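Local structure of BB_2cx5_001 (3RI0) at residues R7-A12 / G101-G106; G11-R16 / L144-A149. The protein serves as a computationally designed scaffold that probably presents a grafted linear HIV epitope on a Thermus thermophilus protein with an aminoacyl-tRNA editing domain. The protein carries 6 engineered substitutions. All blocks are in the same frame, centred on the assembly; numbering follows the deposited sequence.

Interaction 1 (R7-A12 / G101-G106); sequences RRVQGA and GVPPVG
The N-terminal helix 4-15 rests Val9 and Ala12 on a glycine- and proline-rich loop of the aminoacyl-tRNA editing domain, the segment 101-106 between helix 88-95 and strand 113-116. In the buried part of the contact, Val9 meets Pro103, with CG2 of the valine 3.9 Å from CB of the proline and 4.0 Å from Pro103 CG. The valine comes at a slant to the ring; with CG1 of Val9 anti to its own backbone N (chi1 174°), CG2 is the branch left to touch it. One helical turn on, the methyl of Ala12 bears directly on the main chain, its CB 3.8 Å from CA of Gly106. The missing side chain of Gly106 lets the helix backbone come very near, with CA of Ala12 5.1 Å from CA of Gly106. Separately, the positive phi of Gly106 (77°) suits a glycine. At the exposed side the bent chain of Arg8 brings NH1 within 3.3 Å of Gly106 O, obliquely to the guanidinium plane. Phe97 touches Arg8, Val9 and Pro103 and extends the apolar layer, while His107 NE2 is hydrogen-bonded to Pro103 O. The GVPPVG segment probably corresponds to the glycine/proline loop near the substrate pocket in YbaK-type editing domains.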
# COMPACT_ATOMS: atom_id res chain seq x y z
N ARG A 7 13.90 -7.24 -1.48
CA ARG A 7 15.15 -6.50 -1.50
C ARG A 7 14.96 -5.10 -2.06
O ARG A 7 15.55 -4.14 -1.55
CB ARG A 7 16.20 -7.21 -2.36
CG ARG A 7 16.80 -8.47 -1.76
CD ARG A 7 18.16 -8.74 -2.39
NE ARG A 7 18.38 -10.14 -2.73
CZ ARG A 7 18.04 -10.70 -3.88
NH1 ARG A 7 17.45 -9.98 -4.83
NH2 ARG A 7 18.30 -11.99 -4.09
N ARG A 8 14.15 -4.98 -3.10
CA ARG A 8 13.90 -3.69 -3.72
C ARG A 8 13.19 -2.75 -2.77
O ARG A 8 13.54 -1.58 -2.66
CB ARG A 8 13.08 -3.86 -5.01
CG ARG A 8 12.80 -2.53 -5.68
CD ARG A 8 12.67 -2.69 -7.18
NE ARG A 8 13.21 -1.53 -7.88
CZ ARG A 8 12.51 -0.47 -8.24
NH1 ARG A 8 11.21 -0.40 -7.98
NH2 ARG A 8 13.11 0.54 -8.88
N VAL A 9 12.18 -3.26 -2.08
CA VAL A 9 11.44 -2.43 -1.13
C VAL A 9 12.35 -2.05 0.04
O VAL A 9 12.25 -0.94 0.57
CB VAL A 9 10.17 -3.16 -0.59
CG1 VAL A 9 9.53 -2.32 0.51
CG2 VAL A 9 9.17 -3.39 -1.73
N GLN A 10 13.24 -2.96 0.44
CA GLN A 10 14.14 -2.67 1.55
C GLN A 10 15.08 -1.54 1.16
O GLN A 10 15.27 -0.59 1.92
CB GLN A 10 14.94 -3.91 1.93
CG GLN A 10 15.86 -3.70 3.12
CD GLN A 10 15.09 -3.35 4.38
OE1 GLN A 10 14.33 -4.17 4.89
NE2 GLN A 10 15.28 -2.13 4.88
N GLY A 11 15.67 -1.63 -0.03
CA GLY A 11 16.57 -0.58 -0.50
C GLY A 11 15.85 0.75 -0.59
O GLY A 11 16.42 1.81 -0.29
N ALA A 12 14.59 0.70 -0.99
CA ALA A 12 13.77 1.90 -1.11
C ALA A 12 13.55 2.52 0.27
O ALA A 12 13.62 3.74 0.42
CB ALA A 12 12.41 1.57 -1.76
N GLY A 101 1.00 -7.09 -5.25
CA GLY A 101 2.11 -6.90 -4.32
C GLY A 101 2.65 -5.48 -4.23
O GLY A 101 3.76 -5.27 -3.74
N VAL A 102 1.87 -4.51 -4.70
CA VAL A 102 2.29 -3.10 -4.68
C VAL A 102 2.59 -2.53 -3.28
O VAL A 102 1.73 -2.55 -2.39
CB VAL A 102 1.23 -2.19 -5.34
CG1 VAL A 102 1.70 -0.73 -5.31
CG2 VAL A 102 0.95 -2.63 -6.76
N PRO A 103 3.82 -2.03 -3.08
CA PRO A 103 4.23 -1.44 -1.80
C PRO A 103 3.84 0.04 -1.81
O PRO A 103 3.56 0.59 -2.87
CB PRO A 103 5.73 -1.63 -1.81
CG PRO A 103 6.06 -1.40 -3.27
CD PRO A 103 4.98 -2.20 -3.97
N PRO A 104 3.82 0.71 -0.64
CA PRO A 104 3.45 2.13 -0.61
C PRO A 104 4.61 3.10 -0.89
O PRO A 104 4.45 4.31 -0.74
CB PRO A 104 2.89 2.29 0.80
CG PRO A 104 3.79 1.37 1.61
CD PRO A 104 3.90 0.14 0.72
N VAL A 105 5.76 2.56 -1.29
CA VAL A 105 6.93 3.39 -1.59
C VAL A 105 7.79 2.67 -2.63
O VAL A 105 7.52 1.52 -2.96
CB VAL A 105 7.82 3.63 -0.34
CG1 VAL A 105 7.08 4.55 0.65
CG2 VAL A 105 8.19 2.30 0.31
N GLY A 106 8.83 3.35 -3.11
CA GLY A 106 9.71 2.75 -4.11
C GLY A 106 9.13 2.74 -5.52
O GLY A 106 9.47 1.88 -6.32

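Interaction 2 (G11-R16 / L144-A149)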
# COMPACT_ATOMS: atom_id res chain seq x y z
N GLY A 11 15.67 -1.63 -0.03
CA GLY A 11 16.57 -0.58 -0.50
C GLY A 11 15.85 0.75 -0.59
O GLY A 11 16.42 1.81 -0.29
N ALA A 12 14.59 0.70 -0.99
CA ALA A 12 13.77 1.90 -1.11
C ALA A 12 13.55 2.52 0.27
O ALA A 12 13.62 3.74 0.42
CB ALA A 12 12.41 1.57 -1.76
N LEU A 13 13.29 1.69 1.27
CA LEU A 13 13.08 2.19 2.62
C LEU A 13 14.33 2.87 3.16
O LEU A 13 14.25 3.92 3.78
CB LEU A 13 12.63 1.07 3.57
CG LEU A 13 11.20 0.57 3.38
CD1 LEU A 13 10.95 -0.63 4.29
CD2 LEU A 13 10.20 1.69 3.69
N GLU A 14 15.49 2.27 2.90
CA GLU A 14 16.75 2.86 3.36
C GLU A 14 17.07 4.17 2.63
O GLU A 14 17.49 5.15 3.25
CB GLU A 14 17.90 1.86 3.17
CG GLU A 14 17.68 0.56 3.94
CD GLU A 14 18.65 -0.54 3.54
OE1 GLU A 14 19.08 -0.57 2.37
OE2 GLU A 14 18.96 -1.40 4.39
N THR A 15 16.85 4.20 1.32
CA THR A 15 17.12 5.39 0.53
C THR A 15 16.26 6.57 0.99
O THR A 15 16.60 7.74 0.75
CB THR A 15 16.86 5.13 -0.97
OG1 THR A 15 17.66 4.03 -1.40
CG2 THR A 15 17.21 6.35 -1.79
N ARG A 16 15.15 6.27 1.64
CA ARG A 16 14.24 7.30 2.14
C ARG A 16 14.62 7.76 3.55
O ARG A 16 14.10 8.76 4.04
CB ARG A 16 12.81 6.77 2.18
CG ARG A 16 12.21 6.40 0.82
CD ARG A 16 11.90 7.66 0.05
NE ARG A 16 11.30 8.64 0.95
CZ ARG A 16 10.03 9.02 0.91
NH1 ARG A 16 9.21 8.51 0.01
NH2 ARG A 16 9.59 9.91 1.80
N LEU A 144 2.62 7.69 7.01
CA LEU A 144 2.27 9.02 6.50
C LEU A 144 3.50 9.83 6.13
O LEU A 144 3.48 10.57 5.14
CB LEU A 144 1.45 9.79 7.55
CG LEU A 144 0.00 9.37 7.77
CD1 LEU A 144 -0.59 10.12 8.96
CD2 LEU A 144 -0.80 9.64 6.50
N ALA A 145 4.56 9.71 6.93
CA ALA A 145 5.79 10.45 6.66
C ALA A 145 6.47 9.92 5.40
O ALA A 145 7.10 10.66 4.67
CB ALA A 145 6.75 10.33 7.85
N LEU A 146 6.32 8.62 5.17
CA LEU A 146 6.90 7.95 4.01
C LEU A 146 6.19 8.29 2.72
O LEU A 146 6.81 8.61 1.70
CB LEU A 146 6.82 6.43 4.18
CG LEU A 146 7.96 5.66 4.84
CD1 LEU A 146 7.50 4.23 5.07
CD2 LEU A 146 9.19 5.70 3.94
N THR A 147 4.87 8.20 2.77
CA THR A 147 4.03 8.44 1.61
C THR A 147 3.60 9.89 1.42
O THR A 147 3.26 10.30 0.31
CB THR A 147 2.77 7.58 1.70
OG1 THR A 147 2.02 7.98 2.85
CG2 THR A 147 3.15 6.11 1.85
N GLY A 148 3.63 10.67 2.49
CA GLY A 148 3.19 12.06 2.40
C GLY A 148 1.71 12.03 2.06
O GLY A 148 1.16 12.94 1.43
N ALA A 149 1.05 10.96 2.49
CA ALA A 149 -0.37 10.78 2.22
C ALA A 149 -1.26 11.71 3.03
O ALA A 149 -0.92 12.14 4.14
CB ALA A 149 -0.76 9.33 2.48
O HOH W 1 9.37 11.68 4.04
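The guanidinium of Arg16 has water 1 at its edge, in plane, while the carbonyl oxygens of Leu146 and Ala145 approach it obliquely. This joins the segment 11-16, which carries the C-terminal part of helix 4-15, to the C-terminal end of helix 140-147 in the editing-domain fold. Both terminal nitrogens converge on one acceptor: Arg16 NH1 lies 2.9 Å from Leu146 O, and Arg16 NH2 lies 3.1 Å from the same oxygen. The two bonds are weak, the first at 125° at the hydrogen, both bent because one oxygen, lying out of the guanidinium plane, is shared between the two nitrogens. The carbonyl of Ala145 is reached through water 1, which donates to Ala145 O at 2.6 Å and accepts a weak bond from Arg16 NH2 at 2.9 Å. Bends at chi2 (-73°) and chi3 fold the arginine chain back, bringing CB beside Leu146 and the guanidinium onto its carbonyl. The positive charge beside carbonyls at a helix C-terminus should be electrostatically favourable.

Beside these polar groups lies leucine packing. CD2 of Leu13 touches CD1 of Leu146 at 4.0 Å, the side chains crossing at about a right angle, and Leu146 CD2 also lies 4.2 Å from Arg16 CB. Phe18 borders Leu146 and Ala145, and Leu21 borders Leu13. Just past the end of helix 140-147, Gly148 has positive phi, and an ST turn spans it: Thr147 OG1 accepts from Ala149 N at 3.2 Å, with an angle of 138° at the hydrogen.

Overall arrangement
Interactions 1 and 2 use successive parts of helix 4-15, sharing Gly11 and Ala12, and their centres are about 9 Å apart on the same side of the chain's centre. Val105 joins them: its CG2 lies 4.0 Å from Leu13 CD2, and its CG1 lies 4.0 Å from Leu146 CB. The loop 101-106 thus packs against helix 140-147 as well as helix 4-15; there, Pro104 O is 3.4 Å from Thr147 CG2. Together the contacts bring the N-terminal helix against two parts of the chain about 40 residues apart. Both are partly buried, apolar within, with an arginine, Arg8 or Arg16, at the exposed margin.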